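Long-range contacts in acyl-CoA thioesterase II TesB2 (PDB 3U0A), which probably hydrolyses fatty acyl-CoA thioesters to the free fatty acid and coenzyme A, as a double-hotdog thioesterase of the C/M/P thioester hydrolase family: residues 150-155 with 174-179; 187-192 with 231-236; 235-240 with 255-260. One frame throughout, in Å; residues are numbered along the deposited sequence.

Contact 1: residues 150-155 with 174-179; sequences EEWDVR and VWFRHR. With SO4 (sulfate ion), chain C.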
loop_
_atom_site.group_PDB
_atom_site.type_symbol
_atom_site.label_atom_id
_atom_site.label_comp_id
_atom_site.label_asym_id
_atom_site.label_seq_id
_atom_site.Cartn_x
_atom_site.Cartn_y
_atom_site.Cartn_z
ATOM N N GLU A 150 -19.337 -19.195 -5.611
ATOM C CA GLU A 150 -19.610 -20.636 -5.754
ATOM C C GLU A 150 -18.475 -21.625 -5.372
ATOM O O GLU A 150 -18.755 -22.661 -4.756
ATOM C CB GLU A 150 -20.019 -20.897 -7.216
ATOM C CG GLU A 150 -20.694 -22.236 -7.513
ATOM C CD GLU A 150 -20.614 -22.584 -9.001
ATOM O OE1 GLU A 150 -20.414 -21.657 -9.839
ATOM O OE2 GLU A 150 -20.749 -23.788 -9.349
ATOM N N GLU A 151 -17.226 -21.332 -5.760
ATOM C CA GLU A 151 -16.037 -22.174 -5.407
ATOM C C GLU A 151 -15.679 -22.083 -3.938
ATOM O O GLU A 151 -14.911 -22.898 -3.437
ATOM C CB GLU A 151 -14.782 -21.716 -6.154
ATOM C CG GLU A 151 -14.698 -22.006 -7.640
ATOM C CD GLU A 151 -13.409 -21.426 -8.245
ATOM O OE1 GLU A 151 -12.313 -22.059 -8.092
ATOM O OE2 GLU A 151 -13.486 -20.311 -8.845
ATOM N N TRP A 152 -16.229 -21.073 -3.261
ATOM C CA TRP A 152 -15.771 -20.650 -1.954
ATOM C C TRP A 152 -16.831 -20.770 -0.898
ATOM O O TRP A 152 -18.013 -20.691 -1.152
ATOM C CB TRP A 152 -15.328 -19.194 -1.998
ATOM C CG TRP A 152 -14.276 -18.901 -3.023
ATOM C CD1 TRP A 152 -14.452 -18.537 -4.343
ATOM C CD2 TRP A 152 -12.832 -18.930 -2.825
ATOM N NE1 TRP A 152 -13.242 -18.350 -4.947
ATOM C CE2 TRP A 152 -12.239 -18.577 -4.089
ATOM C CE3 TRP A 152 -12.016 -19.221 -1.762
ATOM C CZ2 TRP A 152 -10.878 -18.508 -4.263
ATOM C CZ3 TRP A 152 -10.649 -19.157 -1.938
ATOM C CH2 TRP A 152 -10.087 -18.803 -3.164
ATOM N N ASP A 153 -16.336 -20.947 0.308
ATOM C CA ASP A 153 -17.066 -20.865 1.516
ATOM C C ASP A 153 -16.784 -19.512 2.109
ATOM O O ASP A 153 -15.634 -19.154 2.319
ATOM C CB ASP A 153 -16.513 -21.909 2.469
ATOM C CG ASP A 153 -17.456 -23.008 2.706
ATOM O OD1 ASP A 153 -18.111 -22.947 3.771
ATOM O OD2 ASP A 153 -17.563 -23.911 1.838
ATOM N N VAL A 154 -17.832 -18.775 2.433
ATOM C CA VAL A 154 -17.653 -17.413 2.915
ATOM C C VAL A 154 -18.555 -17.161 4.099
ATOM O O VAL A 154 -19.746 -17.408 4.014
ATOM C CB VAL A 154 -17.956 -16.411 1.806
ATOM C CG1 VAL A 154 -17.509 -15.029 2.231
ATOM C CG2 VAL A 154 -17.284 -16.857 0.500
ATOM N N ARG A 155 -18.005 -16.695 5.221
ATOM C CA ARG A 155 -18.827 -16.587 6.439
ATOM C C ARG A 155 -18.509 -15.280 7.096
ATOM O O ARG A 155 -17.350 -15.036 7.442
ATOM C CB ARG A 155 -18.562 -17.763 7.374
ATOM C CG ARG A 155 -18.835 -19.099 6.720
ATOM C CD ARG A 155 -18.913 -20.289 7.672
ATOM N NE ARG A 155 -18.985 -21.512 6.865
ATOM C CZ ARG A 155 -19.027 -22.764 7.319
ATOM N NH1 ARG A 155 -19.039 -23.037 8.617
ATOM N NH2 ARG A 155 -19.068 -23.772 6.444
ATOM N N VAL A 174 -14.504 -11.513 7.841
ATOM C CA VAL A 174 -14.984 -12.581 6.967
ATOM C C VAL A 174 -14.054 -13.789 6.965
ATOM O O VAL A 174 -12.843 -13.645 6.805
ATOM C CB VAL A 174 -15.128 -12.096 5.511
ATOM C CG1 VAL A 174 -15.920 -13.115 4.714
ATOM C CG2 VAL A 174 -15.824 -10.747 5.462
ATOM N N TRP A 175 -14.620 -14.980 7.120
ATOM C CA TRP A 175 -13.860 -16.212 6.922
ATOM C C TRP A 175 -14.092 -16.728 5.543
ATOM O O TRP A 175 -15.206 -16.769 5.068
ATOM C CB TRP A 175 -14.317 -17.286 7.869
ATOM C CG TRP A 175 -13.924 -17.131 9.294
ATOM C CD1 TRP A 175 -14.667 -16.582 10.312
ATOM C CD2 TRP A 175 -12.691 -17.591 9.922
ATOM N NE1 TRP A 175 -13.988 -16.643 11.491
ATOM C CE2 TRP A 175 -12.795 -17.240 11.325
ATOM C CE3 TRP A 175 -11.564 -18.242 9.475
ATOM C CZ2 TRP A 175 -11.798 -17.532 12.229
ATOM C CZ3 TRP A 175 -10.543 -18.510 10.379
ATOM C CH2 TRP A 175 -10.660 -18.166 11.731
ATOM N N PHE A 176 -13.037 -17.173 4.897
ATOM C CA PHE A 176 -13.168 -17.713 3.554
ATOM C C PHE A 176 -12.263 -18.898 3.349
ATOM O O PHE A 176 -11.227 -19.029 3.996
ATOM C CB PHE A 176 -12.961 -16.639 2.446
ATOM C CG PHE A 176 -11.568 -16.013 2.400
ATOM C CD1 PHE A 176 -10.632 -16.376 1.417
ATOM C CD2 PHE A 176 -11.193 -15.000 3.304
ATOM C CE1 PHE A 176 -9.368 -15.765 1.356
ATOM C CE2 PHE A 176 -9.911 -14.411 3.252
ATOM C CZ PHE A 176 -9.011 -14.790 2.269
ATOM N N ARG A 177 -12.661 -19.751 2.416
ATOM C CA ARG A 177 -11.968 -20.983 2.153
ATOM C C ARG A 177 -12.432 -21.484 0.783
ATOM O O ARG A 177 -13.631 -21.486 0.498
ATOM C CB ARG A 177 -12.313 -21.987 3.265
ATOM C CG ARG A 177 -11.914 -23.414 2.964
ATOM C CD ARG A 177 -12.246 -24.381 4.100
ATOM N NE ARG A 177 -13.629 -24.823 4.130
ATOM C CZ ARG A 177 -14.095 -25.810 4.900
ATOM N NH1 ARG A 177 -13.288 -26.483 5.729
ATOM N NH2 ARG A 177 -15.384 -26.125 4.857
ATOM N N HIS A 178 -11.480 -21.915 -0.042
ATOM C CA HIS A 178 -11.772 -22.620 -1.286
ATOM C C HIS A 178 -12.309 -23.992 -0.928
ATOM O O HIS A 178 -11.661 -24.741 -0.200
ATOM C CB HIS A 178 -10.523 -22.745 -2.168
ATOM C CG HIS A 178 -10.828 -23.143 -3.608
ATOM N ND1 HIS A 178 -10.820 -24.426 -4.028
ATOM C CD2 HIS A 178 -11.182 -22.382 -4.710
ATOM C CE1 HIS A 178 -11.140 -24.477 -5.329
ATOM N NE2 HIS A 178 -11.368 -23.239 -5.749
ATOM N N ARG A 179 -13.504 -24.315 -1.423
ATOM C CA ARG A 179 -14.201 -25.569 -1.096
ATOM C C ARG A 179 -13.401 -26.826 -1.413
ATOM O O ARG A 179 -13.318 -27.730 -0.615
ATOM C CB ARG A 179 -15.522 -25.650 -1.870
ATOM C CG ARG A 179 -16.753 -25.374 -1.041
ATOM C CD ARG A 179 -17.943 -24.884 -1.867
ATOM N NE ARG A 179 -18.907 -24.231 -0.962
ATOM C CZ ARG A 179 -19.589 -23.091 -1.203
ATOM N NH1 ARG A 179 -19.452 -22.426 -2.359
ATOM N NH2 ARG A 179 -20.420 -22.599 -0.275
HETATM S S SO4 C . -15.077 -29.424 7.356
HETATM O O1 SO4 C . -13.788 -28.939 7.961
HETATM O O2 SO4 C . -16.288 -28.829 8.023
HETATM O O3 SO4 C . -15.161 -29.124 5.889
HETATM O O4 SO4 C . -15.097 -30.904 7.529
#
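Over one face of the Trp-152 indole stands the imidazole of His-178, edge-on in a T-shaped pair with the planes at 89° and His-178 CD2 3.9 Å from Trp-152 CZ2. The histidine has its own neighbours: Glu-151 O lies over one face, and Glu-151 OE1 sits at the edge, where His-178 NE2 donates to it over 2.8 Å from above the carboxylate plane. Its ND1 bonds to the carbonyl of Asp-180, so both nitrogens are engaged and the ring's rotation is fixed. The guanidinium of Arg-177 meets a sulfate ion, probably from the crystallisation liquor, at its edge.

These side chains stand on the two faces of an antiparallel pair of strands, Trp-152 and His-178 on one, Arg-177 on the other; Asp-153 with Arg-177 and Arg-155 with Trp-175 are the hydrogen-bonded pairs. Asp-153 is held from two sides: OD2 forms a salt bridge with Arg-179 NE (3.1 Å), and OD1 another with Arg-155 NH2 (3.0 Å), while Arg-155 NH1 bonds to Pro-129 O. Strand 152-156 is an outermost strand within this chain; strand 171-178 joins it to strand 237-247, and Trp-152 and Phe-176 pack against Met-196 of helix 186-200.

Contact 2: residues 187-192 with 231-236; sequences VLHICA and FRADEW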
loop_
_atom_site.group_PDB
_atom_site.type_symbol
_atom_site.label_atom_id
_atom_site.label_comp_id
_atom_site.label_asym_id
_atom_site.label_seq_id
_atom_site.Cartn_x
_atom_site.Cartn_y
_atom_site.Cartn_z
ATOM N N VAL A 187 2.081 -19.963 -5.799
ATOM C CA VAL A 187 1.659 -18.837 -6.621
ATOM C C VAL A 187 0.143 -18.840 -6.802
ATOM O O VAL A 187 -0.477 -17.812 -6.795
ATOM C CB VAL A 187 2.359 -18.880 -8.009
ATOM C CG1 VAL A 187 1.777 -17.860 -8.963
ATOM C CG2 VAL A 187 3.854 -18.644 -7.856
ATOM N N LEU A 188 -0.422 -20.023 -6.968
ATOM C CA LEU A 188 -1.859 -20.192 -7.102
ATOM C C LEU A 188 -2.581 -19.766 -5.825
ATOM O O LEU A 188 -3.700 -19.262 -5.871
ATOM C CB LEU A 188 -2.215 -21.662 -7.433
ATOM C CG LEU A 188 -3.713 -22.013 -7.456
ATOM C CD1 LEU A 188 -4.445 -21.311 -8.578
ATOM C CD2 LEU A 188 -3.930 -23.505 -7.564
ATOM N N HIS A 189 -1.951 -20.018 -4.691
ATOM C CA HIS A 189 -2.548 -19.668 -3.427
ATOM C C HIS A 189 -2.527 -18.179 -3.247
ATOM O O HIS A 189 -3.531 -17.605 -2.893
ATOM C CB HIS A 189 -1.891 -20.439 -2.267
ATOM C CG HIS A 189 -2.224 -21.918 -2.280
ATOM N ND1 HIS A 189 -3.099 -22.460 -1.440
ATOM C CD2 HIS A 189 -1.806 -22.940 -3.125
ATOM C CE1 HIS A 189 -3.234 -23.755 -1.726
ATOM N NE2 HIS A 189 -2.431 -24.043 -2.751
ATOM N N ILE A 190 -1.386 -17.555 -3.537
ATOM C CA ILE A 190 -1.243 -16.097 -3.470
ATOM C C ILE A 190 -2.321 -15.415 -4.348
ATOM O O ILE A 190 -3.041 -14.548 -3.870
ATOM C CB ILE A 190 0.218 -15.666 -3.802
ATOM C CG1 ILE A 190 1.182 -16.118 -2.695
ATOM C CG2 ILE A 190 0.356 -14.163 -3.880
ATOM C CD1 ILE A 190 2.609 -16.322 -3.184
ATOM N N CYS A 191 -2.459 -15.872 -5.596
ATOM C CA CYS A 191 -3.487 -15.380 -6.509
ATOM C C CYS A 191 -4.904 -15.601 -5.978
ATOM O O CYS A 191 -5.753 -14.735 -6.088
ATOM C CB CYS A 191 -3.341 -16.019 -7.890
ATOM S SG CYS A 191 -1.921 -15.415 -8.848
ATOM N N ALA A 192 -5.143 -16.757 -5.390
ATOM C CA ALA A 192 -6.431 -17.058 -4.794
ATOM C C ALA A 192 -6.760 -16.005 -3.732
ATOM O O ALA A 192 -7.833 -15.419 -3.760
ATOM C CB ALA A 192 -6.441 -18.478 -4.207
ATOM N N PHE A 231 0.656 -20.076 3.466
ATOM C CA PHE A 231 -0.682 -20.455 3.910
ATOM C C PHE A 231 -1.289 -21.391 2.861
ATOM O O PHE A 231 -0.647 -21.711 1.865
ATOM C CB PHE A 231 -1.550 -19.189 4.052
ATOM C CG PHE A 231 -1.741 -18.446 2.750
ATOM C CD1 PHE A 231 -0.819 -17.501 2.335
ATOM C CD2 PHE A 231 -2.821 -18.737 1.931
ATOM C CE1 PHE A 231 -0.976 -16.839 1.134
ATOM C CE2 PHE A 231 -2.988 -18.089 0.726
ATOM C CZ PHE A 231 -2.064 -17.135 0.322
ATOM N N ARG A 232 -2.531 -21.794 3.073
ATOM C CA ARG A 232 -3.287 -22.512 2.071
ATOM C C ARG A 232 -4.695 -21.949 1.915
ATOM O O ARG A 232 -5.440 -21.855 2.890
ATOM C CB ARG A 232 -3.359 -23.972 2.472
ATOM C CG ARG A 232 -2.069 -24.747 2.223
ATOM C CD ARG A 232 -2.294 -26.254 2.135
ATOM N NE ARG A 232 -3.141 -26.617 0.983
ATOM C CZ ARG A 232 -2.704 -26.959 -0.229
ATOM N NH1 ARG A 232 -1.408 -27.002 -0.505
ATOM N NH2 ARG A 232 -3.589 -27.262 -1.177
ATOM N N ALA A 233 -5.068 -21.575 0.690
ATOM C CA ALA A 233 -6.392 -21.027 0.420
ATOM C C ALA A 233 -7.524 -22.041 0.356
ATOM O O ALA A 233 -8.640 -21.636 0.220
ATOM C CB ALA A 233 -6.358 -20.250 -0.851
ATOM N N ASP A 234 -7.232 -23.342 0.406
ATOM C CA ASP A 234 -8.256 -24.359 0.630
ATOM C C ASP A 234 -8.434 -24.730 2.134
ATOM O O ASP A 234 -9.123 -25.711 2.469
ATOM C CB ASP A 234 -7.987 -25.625 -0.204
ATOM C CG ASP A 234 -6.546 -26.119 -0.097
ATOM O OD1 ASP A 234 -5.760 -25.537 0.684
ATOM O OD2 ASP A 234 -6.199 -27.066 -0.831
ATOM N N GLU A 235 -7.827 -23.931 3.013
ATOM C CA GLU A 235 -8.040 -24.018 4.464
ATOM C C GLU A 235 -8.563 -22.679 4.944
ATOM O O GLU A 235 -8.411 -21.679 4.252
ATOM C CB GLU A 235 -6.729 -24.381 5.182
ATOM C CG GLU A 235 -6.384 -25.873 5.094
ATOM C CD GLU A 235 -5.097 -26.273 5.835
ATOM O OE1 GLU A 235 -4.407 -25.392 6.464
ATOM O OE2 GLU A 235 -4.802 -27.507 5.814
ATOM N N TRP A 236 -9.183 -22.644 6.116
ATOM C CA TRP A 236 -9.771 -21.402 6.587
ATOM C C TRP A 236 -8.760 -20.273 6.736
ATOM O O TRP A 236 -7.693 -20.440 7.366
ATOM C CB TRP A 236 -10.520 -21.608 7.901
ATOM C CG TRP A 236 -11.841 -22.342 7.740
ATOM C CD1 TRP A 236 -12.166 -23.602 8.203
ATOM C CD2 TRP A 236 -13.066 -21.852 7.083
ATOM N NE1 TRP A 236 -13.448 -23.917 7.876
ATOM C CE2 TRP A 236 -14.043 -22.922 7.202
ATOM C CE3 TRP A 236 -13.424 -20.676 6.422
ATOM C CZ2 TRP A 236 -15.322 -22.821 6.670
ATOM C CZ3 TRP A 236 -14.710 -20.581 5.891
ATOM C CH2 TRP A 236 -15.643 -21.645 6.016
#
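Asp-234 OD2 is gripped by two donors, Arg-232 NH2 at 2.6 Å and the backbone N-H of Leu-182, which lies outside the two segments. The setting is a hotdog fold, in which a central helix is wrapped by a curved antiparallel sheet: helix 186-200 is that helix in the second of the two hotdog domains, and 231-236 lies in the connection from strand 217-227 to strand 237-247, carrying a type I beta turn from Arg-232 to Glu-235.

The imidazole of His-189 is held by one hydrogen bond at each nitrogen. At ND1 the backbone N-H of Ala-233 donates over 3.0 Å, nearly straight at 163° and lying in the ring plane; NE2 bonds to the carbonyl O of Pro-183. Because ND1 accepts while NE2 faces a carbonyl, the pattern is consistent with a neutral ring protonated at NE2.

The turn brings its own ion pair to the histidine. Arg-232 grips Asp-234 side-on, NE to OD1 and NH2 to OD2, each oxygen using its syn lone pair, and a bend at chi3 (64°) folds the arginine back to make this possible. CE1 of His-189 rests over the centre of the guanidinium face, 3.6 Å from Arg-232 CZ, with the two planes 66° apart. Arg-232 NH1 also forms a salt bridge with Asp-184, so the arginine ties the turn to the residues leading into the helix.

Apolar packing lies alongside the polar centre. CB of Ala-192, one helical turn beyond His-189, touches CB of Ala-233 at 3.8 Å. Phe-231, its CG in the crowded position between backbone N and carbonyl carbon, swings its ring toward the helix, so that CZ comes within 3.6 Å of the His-189 carbonyl O, which sits at the ring's edge.

Contact 3: residues 235-240 with 255-260; sequences EWLLYD and GKIFTQ. With SO4 (sulfate ion), chain L.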
loop_
_atom_site.group_PDB
_atom_site.type_symbol
_atom_site.label_atom_id
_atom_site.label_comp_id
_atom_site.label_asym_id
_atom_site.label_seq_id
_atom_site.Cartn_x
_atom_site.Cartn_y
_atom_site.Cartn_z
ATOM N N GLU A 235 -7.827 -23.931 3.013
ATOM C CA GLU A 235 -8.040 -24.018 4.464
ATOM C C GLU A 235 -8.563 -22.679 4.944
ATOM O O GLU A 235 -8.411 -21.679 4.252
ATOM C CB GLU A 235 -6.729 -24.381 5.182
ATOM C CG GLU A 235 -6.384 -25.873 5.094
ATOM C CD GLU A 235 -5.097 -26.273 5.835
ATOM O OE1 GLU A 235 -4.407 -25.392 6.464
ATOM O OE2 GLU A 235 -4.802 -27.507 5.814
ATOM N N TRP A 236 -9.183 -22.644 6.116
ATOM C CA TRP A 236 -9.771 -21.402 6.587
ATOM C C TRP A 236 -8.760 -20.273 6.736
ATOM O O TRP A 236 -7.693 -20.440 7.366
ATOM C CB TRP A 236 -10.520 -21.608 7.901
ATOM C CG TRP A 236 -11.841 -22.342 7.740
ATOM C CD1 TRP A 236 -12.166 -23.602 8.203
ATOM C CD2 TRP A 236 -13.066 -21.852 7.083
ATOM N NE1 TRP A 236 -13.448 -23.917 7.876
ATOM C CE2 TRP A 236 -14.043 -22.922 7.202
ATOM C CE3 TRP A 236 -13.424 -20.676 6.422
ATOM C CZ2 TRP A 236 -15.322 -22.821 6.670
ATOM C CZ3 TRP A 236 -14.710 -20.581 5.891
ATOM C CH2 TRP A 236 -15.643 -21.645 6.016
ATOM N N LEU A 237 -9.102 -19.137 6.119
ATOM C CA LEU A 237 -8.435 -17.848 6.315
ATOM C C LEU A 237 -9.433 -16.855 6.935
ATOM O O LEU A 237 -10.582 -16.761 6.490
ATOM C CB LEU A 237 -7.945 -17.298 4.979
ATOM C CG LEU A 237 -7.003 -18.178 4.187
ATOM C CD1 LEU A 237 -6.881 -17.671 2.769
ATOM C CD2 LEU A 237 -5.638 -18.306 4.882
ATOM N N LEU A 238 -9.000 -16.132 7.962
ATOM C CA LEU A 238 -9.785 -15.035 8.500
ATOM C C LEU A 238 -9.289 -13.698 7.979
ATOM O O LEU A 238 -8.111 -13.344 8.117
ATOM C CB LEU A 238 -9.731 -15.001 10.004
ATOM C CG LEU A 238 -10.290 -13.758 10.728
ATOM C CD1 LEU A 238 -11.812 -13.734 10.691
ATOM C CD2 LEU A 238 -9.805 -13.774 12.157
ATOM N N TYR A 239 -10.212 -12.970 7.371
ATOM C CA TYR A 239 -9.930 -11.672 6.887
ATOM C C TYR A 239 -10.421 -10.653 7.880
ATOM O O TYR A 239 -11.612 -10.418 8.002
ATOM C CB TYR A 239 -10.634 -11.414 5.587
ATOM C CG TYR A 239 -9.879 -10.471 4.707
ATOM C CD1 TYR A 239 -8.806 -9.693 5.183
ATOM C CD2 TYR A 239 -10.237 -10.334 3.383
ATOM C CE1 TYR A 239 -8.107 -8.832 4.322
ATOM C CE2 TYR A 239 -9.551 -9.475 2.522
ATOM C CZ TYR A 239 -8.488 -8.743 2.964
ATOM O OH TYR A 239 -7.856 -7.955 2.016
ATOM N N ASP A 240 -9.492 -10.023 8.563
ATOM C CA ASP A 240 -9.834 -8.970 9.485
ATOM C C ASP A 240 -9.670 -7.609 8.783
ATOM O O ASP A 240 -8.555 -7.212 8.456
ATOM C CB ASP A 240 -8.969 -9.099 10.731
ATOM C CG ASP A 240 -9.323 -8.119 11.777
ATOM O OD1 ASP A 240 -10.499 -7.764 11.906
ATOM O OD2 ASP A 240 -8.408 -7.701 12.470
ATOM N N GLY A 255 -6.754 -4.515 5.417
ATOM C CA GLY A 255 -6.934 -5.737 6.154
ATOM C C GLY A 255 -5.736 -6.618 6.342
ATOM O O GLY A 255 -4.729 -6.436 5.675
ATOM N N LYS A 256 -5.890 -7.587 7.255
ATOM C CA LYS A 256 -4.887 -8.601 7.544
ATOM C C LYS A 256 -5.532 -9.970 7.463
ATOM O O LYS A 256 -6.673 -10.146 7.813
ATOM C CB LYS A 256 -4.318 -8.423 8.944
ATOM C CG LYS A 256 -4.122 -6.994 9.353
ATOM C CD LYS A 256 -2.974 -6.876 10.342
ATOM C CE LYS A 256 -2.663 -5.404 10.653
ATOM N NZ LYS A 256 -3.698 -4.756 11.513
ATOM N N ILE A 257 -4.784 -10.942 6.997
ATOM C CA ILE A 257 -5.330 -12.254 6.784
ATOM C C ILE A 257 -4.570 -13.257 7.637
ATOM O O ILE A 257 -3.347 -13.291 7.623
ATOM C CB ILE A 257 -5.297 -12.605 5.291
ATOM C CG1 ILE A 257 -6.356 -11.807 4.566
ATOM C CG2 ILE A 257 -5.596 -14.063 5.069
ATOM C CD1 ILE A 257 -5.855 -11.106 3.346
ATOM N N PHE A 258 -5.313 -14.024 8.429
ATOM C CA PHE A 258 -4.723 -15.022 9.298
ATOM C C PHE A 258 -5.215 -16.413 8.914
ATOM O O PHE A 258 -6.318 -16.570 8.389
ATOM C CB PHE A 258 -5.116 -14.798 10.719
ATOM C CG PHE A 258 -4.699 -13.506 11.263
ATOM C CD1 PHE A 258 -3.581 -13.423 12.055
ATOM C CD2 PHE A 258 -5.463 -12.382 11.070
ATOM C CE1 PHE A 258 -3.198 -12.218 12.615
ATOM C CE2 PHE A 258 -5.095 -11.178 11.623
ATOM C CZ PHE A 258 -3.956 -11.086 12.393
ATOM N N THR A 259 -4.386 -17.409 9.189
ATOM C CA THR A 259 -4.827 -18.799 9.147
ATOM C C THR A 259 -5.631 -19.054 10.415
ATOM O O THR A 259 -5.625 -18.214 11.344
ATOM C CB THR A 259 -3.641 -19.788 9.115
ATOM O OG1 THR A 259 -2.979 -19.790 10.382
ATOM C CG2 THR A 259 -2.639 -19.398 8.022
ATOM N N GLN A 260 -6.284 -20.204 10.480
ATOM C CA GLN A 260 -7.058 -20.530 11.652
ATOM C C GLN A 260 -6.159 -20.764 12.887
ATOM O O GLN A 260 -6.545 -20.459 14.009
ATOM C CB GLN A 260 -7.916 -21.737 11.380
ATOM C CG GLN A 260 -9.251 -21.665 12.094
ATOM C CD GLN A 260 -10.120 -22.876 11.803
ATOM O OE1 GLN A 260 -9.692 -23.803 11.098
ATOM N NE2 GLN A 260 -11.336 -22.879 12.342
HETATM S S SO4 L . -4.587 -1.029 12.451
HETATM O O1 SO4 L . -3.699 -1.428 11.313
HETATM O O2 SO4 L . -4.712 0.490 12.518
HETATM O O3 SO4 L . -5.904 -1.732 12.275
HETATM O O4 SO4 L . -3.911 -1.496 13.719
#
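Four backbone hydrogen bonds join strands 237-247 and 250-259 here, and they come as two reciprocal pairs. Leu-238 N donates to Phe-258 O (2.8 Å), and Leu-238 O accepts from Phe-258 N; Asp-240 and Lys-256 repeat the exchange, with Asp-240 N aimed nearly along the C=O axis of Lys-256. Toward Trp-236 the pairing weakens: Gln-260 N reaches Trp-236 O only weakly, at 3.4 Å. The outward-facing backbone groups of Leu-237 and Tyr-239 bond instead to Phe-176 and Val-174 of strand 171-178, while Gly-255 and Ile-257 bond to strand 264-275.

On the face of Leu-237 and Tyr-239, Ile-257 lays CG1 over the phenol ring in a CH-pi contact, 3.7 Å from the ring centroid, while Ile-257 CG2 approaches Leu-237 CB at 4.0 Å. The edge of the Tyr-239 ring runs up to Gly-255, Tyr-239 CE1 being 3.8 Å from Gly-255 CA.

Several polar ends look beyond the two strands. Tyr-239 OH bonds to Ser-197 of helix 186-200, Asp-240 OD1 to Gln-173, and Thr-259 OG1 to Glu-263 N, whereas Lys-256 NZ weakly meets a sulfate ion, probably from the crystallisation liquor, that Lys-168 also binds. The two strands are thus joined by main-chain bonds and apolar packing, while Tyr-239 and Asp-240 use their polar ends to tie the hairpin to its surroundings.

The three contacts illustrate how a hotdog domain is assembled from neighbouring antiparallel strands and the helix they pack against. Contacts 1 and 3 share no residue, yet strands 171-178 and 237-247 are neighbours, joined by Val-174 O to Tyr-239 N at 2.8 Å and Phe-176 N to Leu-237 O at 3.0 Å. Contact 2 meets contact 1 where His-178 N approaches Ala-233 O at 2.9 Å, and runs on into contact 3 through Glu-235 and Trp-236. The Trp-236 indole packs on Asp-153, Arg-155 and Arg-177 of contact 1. Every pair of centres is about 11 Å apart. A bound sodium ion lies about 10 Å from the Ile-190 side chain.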